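Local coordinates for protein cytochrome C (Marichromatium purpuratum 984, PDB 5LO9) that probably oxidises thiosulfate to tetrathionate, and may run the reverse reaction, passing electrons through four covalently bound c-type hemes, at residues R105-T110 with R180-Y185; R123-G128 with V135-A140; V130-V135 with L413-E418. One frame throughout, in Å; residues are numbered along the deposited sequence.

The three contacts show one cytochrome c module at its heme-binding centre, at a helix crossing and at its boundary with a later module. Contacts 1 and 2 are both buried and belong to the same module: the first joins two helices through aliphatic packing and a phenol–carboxylate bond, the second folds the end of the heme-binding motif, with Cys124 and His125, against a proline-rich loop, and heme chemistry dominates it. They touch lightly, through the Glu109 backbone and Arg123. Contact 3 is a surface contact, made by aliphatic branches resting on a glycine-rich backbone. It continues the loop of contact 2, sharing Val135, and brings it against a hairpin of a later cytochrome module.

Contact 1 of 3, residues R105-T110 with R180-Y185; sequences RALAET and RALAAY
The crossing of the first and last helices of a cytochrome c module, a hallmark of this fold, is seen where 105-110 of helix 102-110 meets 180-185 of helix 176-187. The short axes come within 9.2 Å of each other and cross at -69°, and the small side chain of Ala108 points toward the partner helix. Tyr185 contributes the largest share of the interface. Its CG is anti to the backbone N (chi1 -180°), which lays the ring across the 105-110 helix between two residues one turn apart: CE1 rests 3.6 Å from Arg105 CB, and CE2 lies equally close to Ala108 CB. Deeper in, Leu182 crosses Leu107 at about a right angle, with the two CD1 methyls 3.8 Å apart, while Leu182 CD2 reaches Leu107 CB and the Ala108 backbone. Leu182 also touches a heme, so this apolar side of the crossing forms part of the heme pocket wall.

The solvent side, at Arg105 and Glu109, is looser. Arg105 meets the ring with its backbone and the root of its extended chain; the guanidinium leads away from the partner helix. Glu109, partly exposed, has CG anti to its carbonyl carbon and a chain bent at chi2 (-76°), which curls the carboxylate back to the rim of the tyrosine. There the Tyr185 hydroxyl donates to the anti lone pair of Glu109 OE2, with OH and OE2 2.6 Å apart.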
loop_
_atom_site.group_PDB
_atom_site.type_symbol
_atom_site.label_atom_id
_atom_site.label_comp_id
_atom_site.label_asym_id
_atom_site.label_seq_id
_atom_site.Cartn_x
_atom_site.Cartn_y
_atom_site.Cartn_z
ATOM N N ARG A 105 -2.027 -31.590 10.381
ATOM C CA ARG A 105 -2.794 -30.520 9.724
ATOM C C ARG A 105 -1.932 -29.680 8.774
ATOM O O ARG A 105 -2.374 -29.318 7.674
ATOM C CB ARG A 105 -3.465 -29.629 10.771
ATOM C CG ARG A 105 -4.208 -28.402 10.236
ATOM C CD ARG A 105 -5.015 -27.734 11.321
ATOM N NE ARG A 105 -5.922 -26.728 10.793
ATOM C CZ ARG A 105 -6.585 -25.861 11.563
ATOM N NH1 ARG A 105 -6.421 -25.889 12.891
ATOM N NH2 ARG A 105 -7.388 -24.946 11.016
ATOM N N ALA A 106 -0.701 -29.356 9.168
ATOM C CA ALA A 106 0.078 -28.463 8.328
ATOM C C ALA A 106 0.298 -29.086 6.967
ATOM O O ALA A 106 0.010 -28.467 5.939
ATOM C CB ALA A 106 1.393 -28.103 8.989
ATOM N N LEU A 107 0.814 -30.318 6.944
ATOM C CA LEU A 107 1.070 -30.985 5.667
ATOM C C LEU A 107 -0.229 -31.259 4.913
ATOM O O LEU A 107 -0.294 -31.089 3.690
ATOM C CB LEU A 107 1.856 -32.284 5.902
ATOM C CG LEU A 107 3.345 -32.101 6.228
ATOM C CD1 LEU A 107 3.962 -33.434 6.650
ATOM C CD2 LEU A 107 4.138 -31.511 5.067
ATOM N N ALA A 108 -1.281 -31.662 5.621
ATOM C CA ALA A 108 -2.510 -32.045 4.928
ATOM C C ALA A 108 -3.073 -30.885 4.141
ATOM O O ALA A 108 -3.577 -31.077 3.032
ATOM C CB ALA A 108 -3.563 -32.571 5.904
ATOM N N GLU A 109 -3.004 -29.674 4.702
ATOM C CA GLU A 109 -3.771 -28.537 4.203
ATOM C C GLU A 109 -2.936 -27.469 3.508
ATOM O O GLU A 109 -3.465 -26.787 2.616
ATOM C CB GLU A 109 -4.545 -27.881 5.359
ATOM C CG GLU A 109 -5.494 -28.844 6.157
ATOM C CD GLU A 109 -6.805 -29.190 5.411
ATOM O OE1 GLU A 109 -7.030 -28.652 4.266
ATOM O OE2 GLU A 109 -7.615 -29.981 6.000
ATOM N N THR A 110 -1.642 -27.362 3.847
ATOM C CA THR A 110 -0.712 -26.405 3.251
ATOM C C THR A 110 0.601 -27.009 2.743
ATOM O O THR A 110 1.404 -26.271 2.162
ATOM C CB THR A 110 -0.348 -25.315 4.279
ATOM O OG1 THR A 110 0.495 -25.857 5.332
ATOM C CG2 THR A 110 -1.580 -24.778 4.869
ATOM N N ARG A 180 2.590 -40.958 10.540
ATOM C CA ARG A 180 1.604 -41.251 11.574
ATOM C C ARG A 180 0.651 -40.082 11.761
ATOM O O ARG A 180 -0.579 -40.267 11.770
ATOM C CB ARG A 180 2.302 -41.615 12.891
ATOM C CG ARG A 180 3.002 -42.987 12.860
ATOM C CD ARG A 180 3.608 -43.355 14.200
ATOM N NE ARG A 180 4.930 -42.750 14.328
ATOM C CZ ARG A 180 6.068 -43.305 13.891
ATOM N NH1 ARG A 180 6.076 -44.506 13.282
ATOM N NH2 ARG A 180 7.213 -42.640 14.054
ATOM N N ALA A 181 1.190 -38.859 11.805
ATOM C CA ALA A 181 0.330 -37.711 12.047
ATOM C C ALA A 181 -0.674 -37.532 10.920
ATOM O O ALA A 181 -1.863 -37.307 11.170
ATOM C CB ALA A 181 1.179 -36.462 12.221
ATOM N N LEU A 182 -0.203 -37.642 9.671
ATOM C CA LEU A 182 -1.073 -37.549 8.505
ATOM C C LEU A 182 -2.110 -38.647 8.515
ATOM O O LEU A 182 -3.245 -38.445 8.081
ATOM C CB LEU A 182 -0.247 -37.609 7.227
ATOM C CG LEU A 182 0.508 -36.291 7.003
ATOM C CD1 LEU A 182 1.690 -36.430 6.111
ATOM C CD2 LEU A 182 -0.414 -35.301 6.393
ATOM N N ALA A 183 -1.732 -39.837 8.940
ATOM C CA ALA A 183 -2.721 -40.899 8.981
ATOM C C ALA A 183 -3.750 -40.622 10.056
ATOM O O ALA A 183 -4.956 -40.810 9.845
ATOM C CB ALA A 183 -2.037 -42.232 9.211
ATOM N N ALA A 184 -3.300 -40.154 11.217
ATOM C CA ALA A 184 -4.262 -39.845 12.276
ATOM C C ALA A 184 -5.149 -38.670 11.881
ATOM O O ALA A 184 -6.367 -38.707 12.087
ATOM C CB ALA A 184 -3.533 -39.560 13.586
ATOM N N TYR A 185 -4.556 -37.643 11.267
ATOM C CA TYR A 185 -5.327 -36.492 10.838
ATOM C C TYR A 185 -6.444 -36.918 9.903
ATOM O O TYR A 185 -7.621 -36.667 10.170
ATOM C CB TYR A 185 -4.412 -35.476 10.149
ATOM C CG TYR A 185 -5.155 -34.244 9.680
ATOM C CD1 TYR A 185 -5.347 -33.155 10.518
ATOM C CD2 TYR A 185 -5.728 -34.201 8.420
ATOM C CE1 TYR A 185 -6.064 -32.031 10.095
ATOM C CE2 TYR A 185 -6.437 -33.099 7.994
ATOM C CZ TYR A 185 -6.614 -32.012 8.840
ATOM O OH TYR A 185 -7.321 -30.909 8.400
#

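Contact 2 of 3, residues R123-G128 with V135-A140; sequences RCHGPG and VFPPLA. With HEC (heme c), chain D.
His125, the axial ligand that closes the CXXCH heme-binding motif, owes its setting to its own torsions and to the loop 135-140. With CG anti to the carbonyl carbon (chi1 -75°) and chi2 at -82°, the imidazole stands with NE2 2.1 Å from the heme FE, leaving ND1 to face the loop. ND1 donates to Pro137 O at 2.7 Å, nearly along the C=O axis and in the ring plane, an arrangement familiar from class I cytochromes c. It fixes the ring's rotation and probably makes the ligand more electron-rich. Leu139 closes one face: its CD1 sits 3.7 Å from the His125 ring centroid in a CH-pi contact, while its other branch, CD2, lies 3.3 Å from heme C4A. Cys124, its SG anti to the carbonyl carbon, forms the thioether to heme CAC. Phe136 points its CB toward this segment, 3.2 Å from Cys124 O; with CG anti to the carbonyl carbon (chi1 -65°), ring atom CD1 comes to 3.8 Å from Cys124 CB, and Val135 CG1 covers the centre of one ring face. Met167 supplies the second protein ligand to the iron. The contact thus packs the end of helix 121-125 against the loop leading to helix 144-156, while Phe136 reaches out to helix 403-406 and to Phe421 of strand 418-421.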
loop_
_atom_site.group_PDB
_atom_site.type_symbol
_atom_site.label_atom_id
_atom_site.label_comp_id
_atom_site.label_asym_id
_atom_site.label_seq_id
_atom_site.Cartn_x
_atom_site.Cartn_y
_atom_site.Cartn_z
ATOM N N ARG A 123 -4.548 -30.721 -2.054
ATOM C CA ARG A 123 -4.445 -30.127 -3.376
ATOM C C ARG A 123 -4.776 -31.135 -4.475
ATOM O O ARG A 123 -5.203 -30.741 -5.559
ATOM C CB ARG A 123 -3.049 -29.550 -3.551
ATOM C CG ARG A 123 -2.954 -28.479 -4.558
ATOM C CD ARG A 123 -3.972 -27.326 -4.271
ATOM N NE ARG A 123 -3.782 -26.889 -2.900
ATOM C CZ ARG A 123 -4.728 -26.597 -2.023
ATOM N NH1 ARG A 123 -6.015 -26.676 -2.333
ATOM N NH2 ARG A 123 -4.355 -26.209 -0.804
ATOM N N CYS A 124 -4.536 -32.423 -4.234
ATOM C CA CYS A 124 -4.946 -33.505 -5.116
ATOM C C CYS A 124 -6.098 -34.318 -4.552
ATOM O O CYS A 124 -6.880 -34.870 -5.332
ATOM C CB CYS A 124 -3.790 -34.492 -5.376
ATOM S SG CYS A 124 -2.304 -33.954 -6.274
ATOM N N HIS A 125 -6.193 -34.459 -3.223
ATOM C CA HIS A 125 -7.210 -35.324 -2.626
ATOM C C HIS A 125 -8.505 -34.598 -2.294
ATOM O O HIS A 125 -9.413 -35.196 -1.704
ATOM C CB HIS A 125 -6.665 -36.008 -1.373
ATOM C CG HIS A 125 -5.719 -37.132 -1.684
ATOM N ND1 HIS A 125 -6.157 -38.394 -2.019
ATOM C CD2 HIS A 125 -4.365 -37.175 -1.748
ATOM C CE1 HIS A 125 -5.114 -39.169 -2.261
ATOM N NE2 HIS A 125 -4.018 -38.453 -2.102
ATOM N N GLY A 126 -8.635 -33.348 -2.692
ATOM C CA GLY A 126 -9.884 -32.666 -2.534
ATOM C C GLY A 126 -10.068 -32.074 -1.158
ATOM O O GLY A 126 -9.289 -32.310 -0.224
ATOM N N PRO A 127 -11.124 -31.278 -1.020
ATOM C CA PRO A 127 -11.367 -30.575 0.245
ATOM C C PRO A 127 -11.505 -31.551 1.391
ATOM O O PRO A 127 -12.272 -32.515 1.333
ATOM C CB PRO A 127 -12.676 -29.820 -0.003
ATOM C CG PRO A 127 -12.973 -29.949 -1.475
ATOM C CD PRO A 127 -12.245 -31.157 -1.963
ATOM N N GLY A 128 -10.746 -31.301 2.433
ATOM C CA GLY A 128 -10.778 -32.169 3.587
ATOM C C GLY A 128 -10.541 -33.631 3.326
ATOM O O GLY A 128 -10.826 -34.449 4.208
ATOM N N VAL A 135 -9.533 -40.675 -10.219
ATOM C CA VAL A 135 -8.081 -40.723 -10.064
ATOM C C VAL A 135 -7.665 -40.564 -8.621
ATOM O O VAL A 135 -6.705 -41.191 -8.168
ATOM C CB VAL A 135 -7.410 -39.614 -10.882
ATOM C CG1 VAL A 135 -5.918 -39.599 -10.623
ATOM C CG2 VAL A 135 -7.650 -39.790 -12.290
ATOM N N PHE A 136 -8.322 -39.686 -7.887
ATOM C CA PHE A 136 -7.777 -39.224 -6.615
ATOM C C PHE A 136 -8.688 -39.662 -5.480
ATOM O O PHE A 136 -9.743 -39.049 -5.263
ATOM C CB PHE A 136 -7.594 -37.710 -6.652
ATOM C CG PHE A 136 -6.567 -37.256 -7.656
ATOM C CD1 PHE A 136 -5.205 -37.389 -7.406
ATOM C CD2 PHE A 136 -6.955 -36.691 -8.848
ATOM C CE1 PHE A 136 -4.237 -36.963 -8.348
ATOM C CE2 PHE A 136 -6.002 -36.266 -9.799
ATOM C CZ PHE A 136 -4.647 -36.405 -9.550
ATOM N N PRO A 137 -8.336 -40.710 -4.740
ATOM C CA PRO A 137 -9.274 -41.311 -3.793
ATOM C C PRO A 137 -9.372 -40.495 -2.522
ATOM O O PRO A 137 -8.459 -39.710 -2.204
ATOM C CB PRO A 137 -8.646 -42.688 -3.497
ATOM C CG PRO A 137 -7.210 -42.425 -3.585
ATOM C CD PRO A 137 -7.059 -41.437 -4.757
ATOM N N PRO A 138 -10.425 -40.717 -1.731
ATOM C CA PRO A 138 -10.514 -40.072 -0.422
ATOM C C PRO A 138 -9.513 -40.658 0.544
ATOM O O PRO A 138 -9.153 -41.830 0.456
ATOM C CB PRO A 138 -11.942 -40.371 0.024
ATOM C CG PRO A 138 -12.337 -41.594 -0.694
ATOM C CD PRO A 138 -11.502 -41.689 -1.940
ATOM N N LEU A 139 -9.017 -39.790 1.425
ATOM C CA LEU A 139 -8.290 -40.144 2.639
ATOM C C LEU A 139 -9.154 -40.003 3.895
ATOM O O LEU A 139 -8.866 -40.620 4.934
ATOM C CB LEU A 139 -7.074 -39.229 2.775
ATOM C CG LEU A 139 -6.219 -39.080 1.518
ATOM C CD1 LEU A 139 -5.133 -38.066 1.771
ATOM C CD2 LEU A 139 -5.592 -40.391 1.110
ATOM N N ALA A 140 -10.194 -39.191 3.830
ATOM C CA ALA A 140 -11.030 -38.953 4.987
ATOM C C ALA A 140 -11.769 -40.219 5.392
ATOM O O ALA A 140 -12.430 -40.866 4.568
ATOM C CB ALA A 140 -12.011 -37.846 4.664
HETATM FE FE HEC D . -2.075 -39.140 -2.314
HETATM C CHA HEC D . -3.533 -42.190 -3.161
HETATM C CHB HEC D . -1.943 -40.148 1.039
HETATM C CHC HEC D . -0.750 -36.038 -1.423
HETATM C CHD HEC D . -1.941 -38.254 -5.680
HETATM N NA HEC D . -2.648 -40.854 -1.269
HETATM C C1A HEC D . -3.207 -41.944 -1.778
HETATM C C2A HEC D . -3.476 -42.998 -0.784
HETATM C C3A HEC D . -2.987 -42.405 0.464
HETATM C C4A HEC D . -2.495 -41.065 0.043
HETATM C CMA HEC D . -3.009 -43.043 1.825
HETATM C CAA HEC D . -4.093 -44.363 -0.958
HETATM C CBA HEC D . -5.596 -44.265 -0.745
HETATM C CGA HEC D . -6.246 -45.626 -0.834
HETATM O O1A HEC D . -7.492 -45.690 -0.889
HETATM O O2A HEC D . -5.508 -46.640 -0.846
HETATM N NB HEC D . -1.464 -38.258 -0.524
HETATM C C1B HEC D . -1.491 -38.804 0.694
HETATM C C2B HEC D . -0.982 -37.893 1.751
HETATM C C3B HEC D . -0.615 -36.683 1.007
HETATM C C4B HEC D . -0.956 -37.031 -0.382
HETATM C CMB HEC D . -0.866 -38.181 3.222
HETATM C CAB HEC D . -0.055 -35.379 1.500
HETATM C CBB HEC D . 1.217 -35.624 2.261
HETATM N NC HEC D . -1.466 -37.446 -3.356
HETATM C C1C HEC D . -0.996 -36.320 -2.834
HETATM C C2C HEC D . -0.674 -35.294 -3.845
HETATM C C3C HEC D . -1.004 -35.942 -5.122
HETATM C C4C HEC D . -1.483 -37.278 -4.679
HETATM C CMC HEC D . -0.116 -33.933 -3.564
HETATM C CAC HEC D . -0.966 -35.425 -6.542
HETATM C CBC HEC D . 0.210 -34.597 -6.976
HETATM N ND HEC D . -2.634 -40.049 -4.094
HETATM C C1D HEC D . -2.482 -39.562 -5.314
HETATM C C2D HEC D . -2.975 -40.471 -6.367
HETATM C C3D HEC D . -3.456 -41.631 -5.652
HETATM C C4D HEC D . -3.193 -41.254 -4.235
HETATM C CMD HEC D . -2.962 -40.261 -7.829
HETATM C CAD HEC D . -4.065 -42.878 -6.244
HETATM C CBD HEC D . -3.013 -43.980 -6.433
HETATM C CGD HEC D . -3.538 -45.123 -7.278
HETATM O O1D HEC D . -3.240 -46.267 -6.882
HETATM O O2D HEC D . -4.242 -44.897 -8.300
#

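Contact 3 of 3, residues V130-V135 with L413-E418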
loop_
_atom_site.group_PDB
_atom_site.type_symbol
_atom_site.label_atom_id
_atom_site.label_comp_id
_atom_site.label_asym_id
_atom_site.label_seq_id
_atom_site.Cartn_x
_atom_site.Cartn_y
_atom_site.Cartn_z
ATOM N N VAL A 130 -11.976 -35.610 0.946
ATOM C CA VAL A 130 -13.127 -36.410 0.538
ATOM C C VAL A 130 -12.954 -37.010 -0.845
ATOM O O VAL A 130 -13.839 -37.733 -1.316
ATOM C CB VAL A 130 -14.383 -35.521 0.618
ATOM C CG1 VAL A 130 -14.571 -35.095 2.023
ATOM C CG2 VAL A 130 -14.250 -34.298 -0.303
ATOM N N GLY A 131 -11.833 -36.764 -1.494
ATOM C CA GLY A 131 -11.600 -37.303 -2.814
ATOM C C GLY A 131 -11.832 -36.261 -3.888
ATOM O O GLY A 131 -12.537 -35.280 -3.691
ATOM N N ALA A 132 -11.224 -36.510 -5.079
ATOM C CA ALA A 132 -11.303 -35.645 -6.244
ATOM C C ALA A 132 -11.492 -36.509 -7.484
ATOM O O ALA A 132 -10.619 -36.662 -8.332
ATOM C CB ALA A 132 -10.056 -34.773 -6.374
ATOM N N GLY A 133 -12.667 -37.077 -7.620
ATOM C CA GLY A 133 -12.923 -37.928 -8.762
ATOM C C GLY A 133 -12.282 -39.297 -8.656
ATOM O O GLY A 133 -11.830 -39.735 -7.593
ATOM N N ALA A 134 -12.257 -39.991 -9.795
ATOM C CA ALA A 134 -11.840 -41.397 -9.803
ATOM C C ALA A 134 -10.336 -41.558 -9.604
ATOM O O ALA A 134 -9.902 -42.446 -8.861
ATOM C CB ALA A 134 -12.243 -42.051 -11.101
ATOM N N VAL A 135 -9.533 -40.675 -10.219
ATOM C CA VAL A 135 -8.081 -40.723 -10.064
ATOM C C VAL A 135 -7.665 -40.564 -8.621
ATOM O O VAL A 135 -6.705 -41.191 -8.168
ATOM C CB VAL A 135 -7.410 -39.614 -10.882
ATOM C CG1 VAL A 135 -5.918 -39.599 -10.623
ATOM C CG2 VAL A 135 -7.650 -39.790 -12.290
ATOM N N LEU A 413 -11.616 -29.533 -12.600
ATOM C CA LEU A 413 -12.409 -30.311 -11.658
ATOM C C LEU A 413 -12.799 -29.462 -10.465
ATOM O O LEU A 413 -11.950 -28.803 -9.857
ATOM C CB LEU A 413 -11.661 -31.548 -11.144
ATOM C CG LEU A 413 -12.453 -32.447 -10.179
ATOM C CD1 LEU A 413 -13.715 -32.926 -10.868
ATOM C CD2 LEU A 413 -11.642 -33.650 -9.737
ATOM N N LEU A 414 -14.067 -29.554 -10.098
ATOM C CA LEU A 414 -14.599 -28.898 -8.926
ATOM C C LEU A 414 -15.157 -29.962 -7.983
ATOM O O LEU A 414 -15.723 -30.960 -8.433
ATOM C CB LEU A 414 -15.669 -27.913 -9.372
ATOM C CG LEU A 414 -15.236 -26.460 -9.517
ATOM C CD1 LEU A 414 -14.046 -26.315 -10.399
ATOM C CD2 LEU A 414 -16.365 -25.656 -10.137
ATOM N N VAL A 415 -15.001 -29.759 -6.676
ATOM C CA VAL A 415 -15.498 -30.684 -5.659
ATOM C C VAL A 415 -16.225 -29.871 -4.594
ATOM O O VAL A 415 -15.607 -29.028 -3.926
ATOM C CB VAL A 415 -14.356 -31.492 -5.023
ATOM C CG1 VAL A 415 -14.852 -32.359 -3.864
ATOM C CG2 VAL A 415 -13.668 -32.318 -6.077
ATOM N N ASP A 416 -17.529 -30.129 -4.425
ATOM C CA ASP A 416 -18.367 -29.360 -3.487
ATOM C C ASP A 416 -18.209 -27.857 -3.731
ATOM O O ASP A 416 -18.157 -27.063 -2.799
ATOM C CB ASP A 416 -18.057 -29.705 -2.025
ATOM C CG ASP A 416 -18.364 -31.191 -1.670
ATOM O OD1 ASP A 416 -17.804 -31.727 -0.667
ATOM O OD2 ASP A 416 -19.171 -31.825 -2.404
ATOM N N GLY A 417 -18.128 -27.464 -5.008
ATOM C CA GLY A 417 -17.961 -26.075 -5.381
ATOM C C GLY A 417 -16.548 -25.526 -5.330
ATOM O O GLY A 417 -16.301 -24.466 -5.917
ATOM N N GLU A 418 -15.621 -26.190 -4.633
ATOM C CA GLU A 418 -14.225 -25.764 -4.566
ATOM C C GLU A 418 -13.456 -26.159 -5.817
ATOM O O GLU A 418 -13.680 -27.228 -6.392
ATOM C CB GLU A 418 -13.528 -26.391 -3.361
ATOM C CG GLU A 418 -14.134 -26.023 -1.994
ATOM C CD GLU A 418 -14.234 -24.511 -1.706
ATOM O OE1 GLU A 418 -13.294 -23.716 -2.021
ATOM O OE2 GLU A 418 -15.313 -24.133 -1.181
#
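Leu413 holds CG anti to its backbone N (chi1 -178°), and Val415 does the same with CG1 (chi1 174°), so that from two alternate positions of one strand both residues reach the loop 130-135. They belong to a beta-hairpin, strand 413-415 pairing with 418-421 through a two-residue type I' turn at Asp416 and Gly417. The turn is closed by backbone hydrogen bonds in both directions between Val415 and Glu418. The hairpin lies in a later cytochrome module than the loop, so the contact joins two heme-carrying parts of the chain. Gly131 and Gly133, both at positive phi, flank Ala132, which offers a methyl and a carbonyl. Val415 settles over this bend: CG1 lies 3.7 Å from Gly131 O, and CG2 approaches Ala132 CA. Farther along, Val130 and Val415 slide past each other in opposite directions, CG2 of the former 4.1 Å from CG1 of the latter. The loop is tied to the heme ligand segment by a backbone hydrogen bond between Gly131 and His125, while Glu418 is hydrogen-bonded to His270. At the other end, Leu413 CD2 carries the contact, 3.9 Å from Ala132 CB and 3.5 Å from Ala132 O.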